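Local structure of major capsid protein (Human herpesvirus 1, 1NO7) at residues 46-51 with 504-509; 55-60 with 525-530; 306-311 with 456-461. The protein builds the icosahedral capsid shell of herpes simplex virus as the subunit of its hexons and pentons, this fragment being its upper domain. One frame throughout, in Å; residues are numbered along the deposited sequence.

Interaction 1: residues 46-51 with 504-509; sequences GPAADM and YFYPLP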
loop_
_atom_site.group_PDB
_atom_site.type_symbol
_atom_site.label_atom_id
_atom_site.label_comp_id
_atom_site.label_asym_id
_atom_site.label_seq_id
_atom_site.Cartn_x
_atom_site.Cartn_y
_atom_site.Cartn_z
ATOM N N GLY A 46 2.547 20.055 -0.556
ATOM C CA GLY A 46 2.164 20.142 0.850
ATOM C C GLY A 46 1.093 19.205 1.402
ATOM O O GLY A 46 1.239 17.980 1.318
ATOM N N PRO A 47 0.008 19.758 1.991
ATOM C CA PRO A 47 -1.139 19.063 2.590
ATOM C C PRO A 47 -1.583 17.783 1.889
ATOM O O PRO A 47 -2.444 17.809 1.006
ATOM C CB PRO A 47 -2.221 20.133 2.576
ATOM C CG PRO A 47 -1.448 21.338 2.937
ATOM C CD PRO A 47 -0.200 21.217 2.063
ATOM N N ALA A 48 -0.997 16.664 2.304
ATOM C CA ALA A 48 -1.313 15.363 1.730
ATOM C C ALA A 48 -2.813 15.189 1.542
ATOM O O ALA A 48 -3.283 14.816 0.470
ATOM C CB ALA A 48 -0.774 14.260 2.628
ATOM N N ALA A 49 -3.565 15.469 2.595
ATOM C CA ALA A 49 -5.012 15.328 2.541
ATOM C C ALA A 49 -5.697 16.330 1.598
ATOM O O ALA A 49 -6.931 16.350 1.491
ATOM C CB ALA A 49 -5.588 15.441 3.952
ATOM N N ASP A 50 -4.907 17.163 0.926
ATOM C CA ASP A 50 -5.463 18.136 -0.011
ATOM C C ASP A 50 -5.025 17.792 -1.422
ATOM O O ASP A 50 -5.779 17.951 -2.383
ATOM C CB ASP A 50 -4.990 19.544 0.323
ATOM C CG ASP A 50 -6.072 20.377 0.959
ATOM O OD1 ASP A 50 -7.218 20.330 0.448
ATOM O OD2 ASP A 50 -5.771 21.077 1.951
ATOM N N MET A 51 -3.781 17.336 -1.516
ATOM C CA MET A 51 -3.142 16.926 -2.760
ATOM C C MET A 51 -4.130 16.487 -3.842
ATOM O O MET A 51 -4.354 17.189 -4.826
ATOM C CB MET A 51 -2.190 15.786 -2.436
ATOM C CG MET A 51 -1.208 15.446 -3.507
ATOM S SD MET A 51 0.099 14.521 -2.699
ATOM C CE MET A 51 0.966 15.899 -1.798
ATOM N N TYR A 504 -12.695 10.000 8.493
ATOM C CA TYR A 504 -11.362 9.724 9.047
ATOM C C TYR A 504 -10.261 9.560 7.997
ATOM O O TYR A 504 -9.108 10.002 8.189
ATOM C CB TYR A 504 -11.383 8.445 9.891
ATOM C CG TYR A 504 -12.427 8.411 10.981
ATOM C CD1 TYR A 504 -13.767 8.161 10.684
ATOM C CD2 TYR A 504 -12.078 8.624 12.311
ATOM C CE1 TYR A 504 -14.733 8.123 11.681
ATOM C CE2 TYR A 504 -13.037 8.591 13.316
ATOM C CZ TYR A 504 -14.367 8.340 12.993
ATOM O OH TYR A 504 -15.340 8.316 13.973
ATOM N N PHE A 505 -10.624 8.908 6.894
ATOM C CA PHE A 505 -9.686 8.629 5.814
ATOM C C PHE A 505 -9.985 9.347 4.512
ATOM O O PHE A 505 -11.143 9.487 4.122
ATOM C CB PHE A 505 -9.689 7.146 5.540
ATOM C CG PHE A 505 -9.499 6.308 6.764
ATOM C CD1 PHE A 505 -10.507 5.443 7.185
ATOM C CD2 PHE A 505 -8.284 6.325 7.451
ATOM C CE1 PHE A 505 -10.319 4.586 8.270
ATOM C CE2 PHE A 505 -8.072 5.475 8.546
ATOM C CZ PHE A 505 -9.097 4.595 8.960
ATOM N N TYR A 506 -8.936 9.784 3.824
ATOM C CA TYR A 506 -9.117 10.467 2.548
ATOM C C TYR A 506 -8.366 9.754 1.413
ATOM O O TYR A 506 -7.166 9.459 1.540
ATOM C CB TYR A 506 -8.652 11.911 2.663
ATOM C CG TYR A 506 -7.239 12.057 3.165
ATOM C CD1 TYR A 506 -6.157 11.981 2.302
ATOM C CD2 TYR A 506 -6.990 12.321 4.501
ATOM C CE1 TYR A 506 -4.851 12.180 2.758
ATOM C CE2 TYR A 506 -5.689 12.521 4.977
ATOM C CZ TYR A 506 -4.624 12.457 4.103
ATOM O OH TYR A 506 -3.345 12.732 4.569
ATOM N N PRO A 507 -9.075 9.447 0.300
ATOM C CA PRO A 507 -8.535 8.768 -0.888
ATOM C C PRO A 507 -7.359 9.535 -1.458
ATOM O O PRO A 507 -7.415 10.767 -1.577
ATOM C CB PRO A 507 -9.716 8.773 -1.859
ATOM C CG PRO A 507 -10.893 8.676 -0.960
ATOM C CD PRO A 507 -10.526 9.668 0.142
ATOM N N LEU A 508 -6.304 8.809 -1.810
ATOM C CA LEU A 508 -5.115 9.430 -2.386
ATOM C C LEU A 508 -4.246 8.318 -2.970
ATOM O O LEU A 508 -3.279 7.884 -2.320
ATOM C CB LEU A 508 -4.341 10.177 -1.305
ATOM C CG LEU A 508 -3.083 10.889 -1.788
ATOM C CD1 LEU A 508 -3.342 12.408 -1.806
ATOM C CD2 LEU A 508 -1.898 10.559 -0.863
ATOM N N PRO A 509 -4.573 7.844 -4.205
ATOM C CA PRO A 509 -3.834 6.769 -4.884
ATOM C C PRO A 509 -2.383 7.127 -5.195
ATOM O O PRO A 509 -2.111 8.172 -5.801
ATOM C CB PRO A 509 -4.641 6.540 -6.167
ATOM C CG PRO A 509 -5.998 7.085 -5.848
ATOM C CD PRO A 509 -5.654 8.331 -5.082
#
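Leu-508 and Met-51 form the apolar pair of this contact. Leu-508 offers one methyl group to the helix. Its CD1 lies 3.6 Å from Met-51 CB, and 4.1 Å from Met-51 SD. The two side chains cross obliquely.

Two contacts bring carbon to oxygen. Leu-508 CD1 also sits 3.3 Å from the carbonyl oxygen Ala-48 O. Ala-48 CB touches the far end of the tyrosine, 3.6 Å from Tyr-506 OH.

The ring of Tyr-506 meets Ala-49. Tyr-506 CB points toward 46-51, and chi1 54° puts CG between the backbone N and the carbonyl carbon, the crowded position. Ala-49 CB lies over one face of the ring. It is modelled closer than such a contact allows, so its exact fit is doubtful.

The backbone polar groups named here bond away from the contact. Pro-47 O accepts from Met-51 N at 2.9 Å, in the weakly bonded first turn of helix 48-56. Strand 505-507 is an outer strand of a three-stranded antiparallel sheet. Backbone hydrogen bonds to the neighbouring strand 376-380 join Tyr-506 to Gly-379 and Leu-508 to Thr-377. Between the two segments the sole close polar pair is Ala-49 N and Tyr-506 OH, and its angle is too poor for a hydrogen bond.

The helix start thus meets the strand and the residue after it through van der Waals contact, without hydrogen bonding or charge pairing between the two segments.

Interaction 2: residues 55-60 with 525-530; sequences FLNAWG and NFPPAL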
loop_
_atom_site.group_PDB
_atom_site.type_symbol
_atom_site.label_atom_id
_atom_site.label_comp_id
_atom_site.label_asym_id
_atom_site.label_seq_id
_atom_site.Cartn_x
_atom_site.Cartn_y
_atom_site.Cartn_z
ATOM N N PHE A 55 -5.355 18.472 -7.426
ATOM C CA PHE A 55 -5.183 17.745 -8.690
ATOM C C PHE A 55 -6.415 17.862 -9.600
ATOM O O PHE A 55 -6.355 18.514 -10.645
ATOM C CB PHE A 55 -4.864 16.271 -8.359
ATOM C CG PHE A 55 -4.840 15.328 -9.549
ATOM C CD1 PHE A 55 -4.640 15.784 -10.844
ATOM C CD2 PHE A 55 -4.965 13.952 -9.343
ATOM C CE1 PHE A 55 -4.563 14.883 -11.914
ATOM C CE2 PHE A 55 -4.890 13.049 -10.402
ATOM C CZ PHE A 55 -4.689 13.514 -11.687
ATOM N N LEU A 56 -7.530 17.253 -9.203
ATOM C CA LEU A 56 -8.748 17.301 -10.016
ATOM C C LEU A 56 -9.285 18.709 -10.286
ATOM O O LEU A 56 -10.350 18.863 -10.894
ATOM C CB LEU A 56 -9.865 16.480 -9.363
ATOM C CG LEU A 56 -9.487 15.082 -8.881
ATOM C CD1 LEU A 56 -10.744 14.320 -8.491
ATOM C CD2 LEU A 56 -8.730 14.356 -9.991
ATOM N N ASN A 57 -8.576 19.737 -9.838
ATOM C CA ASN A 57 -9.056 21.090 -10.067
ATOM C C ASN A 57 -8.181 21.843 -11.044
ATOM O O ASN A 57 -8.462 22.991 -11.379
ATOM C CB ASN A 57 -9.159 21.856 -8.746
ATOM C CG ASN A 57 -10.203 21.264 -7.810
ATOM O OD1 ASN A 57 -11.315 20.928 -8.230
ATOM N ND2 ASN A 57 -9.852 21.138 -6.537
ATOM N N ALA A 58 -7.125 21.191 -11.511
ATOM C CA ALA A 58 -6.213 21.811 -12.459
ATOM C C ALA A 58 -6.122 20.956 -13.718
ATOM O O ALA A 58 -5.745 21.435 -14.790
ATOM C CB ALA A 58 -4.835 21.970 -11.821
ATOM N N TRP A 59 -6.478 19.685 -13.575
ATOM C CA TRP A 59 -6.437 18.748 -14.685
ATOM C C TRP A 59 -7.833 18.280 -15.032
ATOM O O TRP A 59 -8.001 17.275 -15.715
ATOM C CB TRP A 59 -5.580 17.533 -14.327
ATOM C CG TRP A 59 -4.142 17.862 -14.042
ATOM C CD1 TRP A 59 -3.656 18.625 -13.018
ATOM C CD2 TRP A 59 -3.001 17.421 -14.786
ATOM N NE1 TRP A 59 -2.279 18.684 -13.073
ATOM C CE2 TRP A 59 -1.853 17.955 -14.148
ATOM C CE3 TRP A 59 -2.837 16.627 -15.932
ATOM C CZ2 TRP A 59 -0.557 17.721 -14.617
ATOM C CZ3 TRP A 59 -1.546 16.392 -16.401
ATOM C CH2 TRP A 59 -0.421 16.939 -15.741
ATOM N N GLY A 60 -8.838 19.002 -14.552
ATOM C CA GLY A 60 -10.202 18.609 -14.850
ATOM C C GLY A 60 -10.449 18.717 -16.341
ATOM O O GLY A 60 -11.128 17.885 -16.951
ATOM N N ASN A 525 -15.288 15.884 -2.388
ATOM C CA ASN A 525 -15.336 16.910 -3.435
ATOM C C ASN A 525 -14.916 16.403 -4.819
ATOM O O ASN A 525 -13.975 16.930 -5.416
ATOM C CB ASN A 525 -14.429 18.087 -3.063
ATOM C CG ASN A 525 -14.730 18.647 -1.695
ATOM O OD1 ASN A 525 -15.867 19.010 -1.398
ATOM N ND2 ASN A 525 -13.705 18.731 -0.852
ATOM N N PHE A 526 -15.614 15.400 -5.340
ATOM C CA PHE A 526 -15.256 14.857 -6.643
ATOM C C PHE A 526 -16.051 15.483 -7.791
ATOM O O PHE A 526 -17.270 15.315 -7.876
ATOM C CB PHE A 526 -15.451 13.339 -6.653
ATOM C CG PHE A 526 -14.956 12.677 -7.909
ATOM C CD1 PHE A 526 -13.600 12.709 -8.239
ATOM C CD2 PHE A 526 -15.848 12.055 -8.782
ATOM C CE1 PHE A 526 -13.131 12.134 -9.422
ATOM C CE2 PHE A 526 -15.391 11.474 -9.974
ATOM C CZ PHE A 526 -14.020 11.517 -10.295
ATOM N N PRO A 527 -15.359 16.206 -8.696
ATOM C CA PRO A 527 -16.003 16.859 -9.846
ATOM C C PRO A 527 -16.895 15.872 -10.579
ATOM O O PRO A 527 -16.409 14.950 -11.224
ATOM C CB PRO A 527 -14.823 17.309 -10.704
ATOM C CG PRO A 527 -13.741 17.591 -9.675
ATOM C CD PRO A 527 -13.896 16.394 -8.733
ATOM N N PRO A 528 -18.213 16.059 -10.492
ATOM C CA PRO A 528 -19.190 15.183 -11.143
ATOM C C PRO A 528 -18.946 15.038 -12.648
ATOM O O PRO A 528 -19.457 14.112 -13.288
ATOM C CB PRO A 528 -20.511 15.861 -10.824
ATOM C CG PRO A 528 -20.123 17.316 -10.841
ATOM C CD PRO A 528 -18.855 17.301 -10.032
ATOM N N ALA A 529 -18.167 15.961 -13.204
ATOM C CA ALA A 529 -17.839 15.928 -14.626
ATOM C C ALA A 529 -16.971 14.701 -14.914
ATOM O O ALA A 529 -17.308 13.867 -15.762
ATOM C CB ALA A 529 -17.096 17.199 -15.018
ATOM N N LEU A 530 -15.861 14.598 -14.187
ATOM C CA LEU A 530 -14.913 13.499 -14.333
ATOM C C LEU A 530 -15.458 12.109 -13.957
ATOM O O LEU A 530 -14.808 11.094 -14.230
ATOM C CB LEU A 530 -13.667 13.792 -13.492
ATOM C CG LEU A 530 -12.984 15.139 -13.758
ATOM C CD1 LEU A 530 -11.932 15.425 -12.679
ATOM C CD2 LEU A 530 -12.346 15.120 -15.143
#
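Leu-56 points at the 525-530 loop and lies at the centre of the tightly packed side. It is buried, as are Phe-526 and Leu-530, and it gives more of its surface to this contact than any other residue of the two segments. Its CD1 methyl comes to the edge of the Phe-526 ring, near the ring plane, and faces Phe-526 CD1 and CE1. The two side chains approach at a slant. Phe-526 starts out away from the helix, but its ring comes back toward it. The same Leu-56 CD1 is 3.8 Å from Pro-527 CD, so one methyl group touches both the phenyl ring and the proline ring. The other branch of the leucine, CD2, lies over one face of the Phe-55 ring, toward its rim. That ring also packs on Pro-541 and Pro-542.

Segment 55-60 spans the end of helix 48-56, a short connection, and the first residue of helix 60-64. Phe-55 O accepts from both Ala-58 N and Trp-59 N as the chain leaves the first helix. Trp-59 holds the N-cap position of the second. The partner loop runs between helix 517-521 and helix 531-534, so the contact joins two connections between helices.

Leu-530 reaches across with both methyl groups. Leu-530 CD1 rests 4.0 Å from Leu-56 CB. Leu-530 CD2 lies 3.5 Å from the carbonyl oxygen Gly-60 O, where the second helix begins.

The solvent side is looser. Asn-57 is exposed, and its OD1 comes no nearer to the loop than 4.4 Å, at Pro-527 CG. Its amide ND2 turns to a weak hydrogen bond with Gln-53 OE1.

Interaction 3: residues 306-311 with 456-461; sequences VSAGGH and TALLCS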
loop_
_atom_site.group_PDB
_atom_site.type_symbol
_atom_site.label_atom_id
_atom_site.label_comp_id
_atom_site.label_asym_id
_atom_site.label_seq_id
_atom_site.Cartn_x
_atom_site.Cartn_y
_atom_site.Cartn_z
ATOM N N VAL A 306 14.336 11.762 -3.082
ATOM C CA VAL A 306 13.080 11.542 -2.377
ATOM C C VAL A 306 12.558 12.887 -1.899
ATOM O O VAL A 306 13.303 13.670 -1.309
ATOM C CB VAL A 306 13.270 10.632 -1.151
ATOM C CG1 VAL A 306 11.915 10.287 -0.559
ATOM C CG2 VAL A 306 14.028 9.371 -1.540
ATOM N N SER A 307 11.284 13.156 -2.173
ATOM C CA SER A 307 10.658 14.405 -1.749
ATOM C C SER A 307 9.501 14.126 -0.793
ATOM O O SER A 307 8.459 13.593 -1.196
ATOM C CB SER A 307 10.134 15.185 -2.948
ATOM O OG SER A 307 9.485 16.367 -2.512
ATOM N N ALA A 308 9.689 14.488 0.473
ATOM C CA ALA A 308 8.671 14.267 1.494
ATOM C C ALA A 308 7.685 15.435 1.544
ATOM O O ALA A 308 7.995 16.518 2.048
ATOM C CB ALA A 308 9.340 14.067 2.853
ATOM N N GLY A 309 6.500 15.211 0.991
ATOM C CA GLY A 309 5.490 16.247 0.966
ATOM C C GLY A 309 6.022 17.536 0.364
ATOM O O GLY A 309 5.323 18.552 0.341
ATOM N N GLY A 310 7.259 17.506 -0.125
ATOM C CA GLY A 310 7.837 18.697 -0.719
ATOM C C GLY A 310 9.025 19.220 0.057
ATOM O O GLY A 310 9.461 20.351 -0.156
ATOM N N HIS A 311 9.553 18.400 0.962
ATOM C CA HIS A 311 10.705 18.794 1.771
ATOM C C HIS A 311 11.680 17.639 1.903
ATOM O O HIS A 311 11.293 16.476 1.788
ATOM C CB HIS A 311 10.272 19.196 3.185
ATOM C CG HIS A 311 9.231 20.268 3.224
ATOM N ND1 HIS A 311 9.505 21.588 2.935
ATOM C CD2 HIS A 311 7.909 20.212 3.515
ATOM C CE1 HIS A 311 8.397 22.300 3.048
ATOM N NE2 HIS A 311 7.414 21.489 3.398
ATOM N N THR A 456 2.215 11.375 5.243
ATOM C CA THR A 456 2.941 12.128 4.221
ATOM C C THR A 456 3.036 11.505 2.834
ATOM O O THR A 456 3.265 10.297 2.701
ATOM C CB THR A 456 4.369 12.411 4.675
ATOM O OG1 THR A 456 4.378 12.689 6.079
ATOM C CG2 THR A 456 4.925 13.607 3.920
ATOM N N ALA A 457 2.881 12.348 1.807
ATOM C CA ALA A 457 2.964 11.925 0.397
ATOM C C ALA A 457 4.441 11.852 -0.000
ATOM O O ALA A 457 5.190 12.824 0.147
ATOM C CB ALA A 457 2.230 12.924 -0.502
ATOM N N LEU A 458 4.859 10.702 -0.511
ATOM C CA LEU A 458 6.255 10.515 -0.881
ATOM C C LEU A 458 6.499 10.301 -2.379
ATOM O O LEU A 458 5.924 9.390 -2.994
ATOM C CB LEU A 458 6.820 9.328 -0.089
ATOM C CG LEU A 458 7.974 9.616 0.872
ATOM C CD1 LEU A 458 7.649 10.844 1.707
ATOM C CD2 LEU A 458 8.229 8.388 1.750
ATOM N N LEU A 459 7.352 11.143 -2.960
ATOM C CA LEU A 459 7.711 11.026 -4.377
ATOM C C LEU A 459 9.215 10.794 -4.464
ATOM O O LEU A 459 10.006 11.706 -4.209
ATOM C CB LEU A 459 7.361 12.302 -5.152
ATOM C CG LEU A 459 7.833 12.255 -6.618
ATOM C CD1 LEU A 459 7.035 11.166 -7.359
ATOM C CD2 LEU A 459 7.637 13.619 -7.302
ATOM N N CYS A 460 9.614 9.577 -4.807
ATOM C CA CYS A 460 11.038 9.272 -4.916
ATOM C C CYS A 460 11.421 9.009 -6.382
ATOM O O CYS A 460 10.542 8.946 -7.250
ATOM C CB CYS A 460 11.376 8.071 -4.026
ATOM S SG CYS A 460 10.122 6.764 -4.063
ATOM N N SER A 461 12.718 8.874 -6.668
ATOM C CA SER A 461 13.151 8.636 -8.047
ATOM C C SER A 461 14.632 8.344 -8.233
ATOM O O SER A 461 15.424 8.465 -7.301
ATOM C CB SER A 461 12.810 9.841 -8.908
ATOM O OG SER A 461 13.557 10.976 -8.502
#
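Ser-307 and Leu-459 form a hydrogen-bonded pair of an antiparallel sheet. Ser-307 N donates to Leu-459 O at 2.8 Å. Leu-459 N returns a bond to Ser-307 O at 3.2 Å. A third bond runs from Gly-309 N to Ala-457 O at 2.9 Å. Strand 457-462 is the middle strand of three. Its other neighbour is strand 478-483, bonded through Leu-458 with Ala-482 and Cys-460 with Asp-480.

The strand ends in a type I' turn, Ala-308 to His-311, closed by bonds from Ala-308 N to His-311 O and from His-311 N to Ala-308 O. Gly-309 and Gly-310 both take the positive phi of its central positions. Thr-456 CG2 lies 3.7 Å from Gly-309 N.

The side chains divide between the two faces. Ser-307 and Leu-459 share one, where Pro-44 touches both. Ala-308 and Leu-458 form a non-hydrogen-bonded pair on the other, packed on Leu-333. There Leu-458 CD1 bends back to within 3.8 Å of Ala-308 CB. At the far end, Val-306 CG2 meets Cys-460 CB at 3.9 Å.

In the fold
Helix 48-56 is shared by interactions 1 and 2, whose centres are 15 Å apart. Its start packs on strand 505-507 and its end on the 525-530 loop. Their segments alternate along the chain. Interaction 3 is nested inside the loops closed by the other two. Its centre lies 14 Å from that of interaction 1. These two touch directly, through Met-51 SD and Ala-457 CB at 3.5 Å. The helix start therefore touches both three-stranded sheets. Interactions 2 and 3 do not touch, their nearest atoms being about 11 Å apart. Interactions 1 and 2 join the early chain to late segments, interaction 3 pairs two middle ones, and Met-51 with Ala-457 connects early to middle.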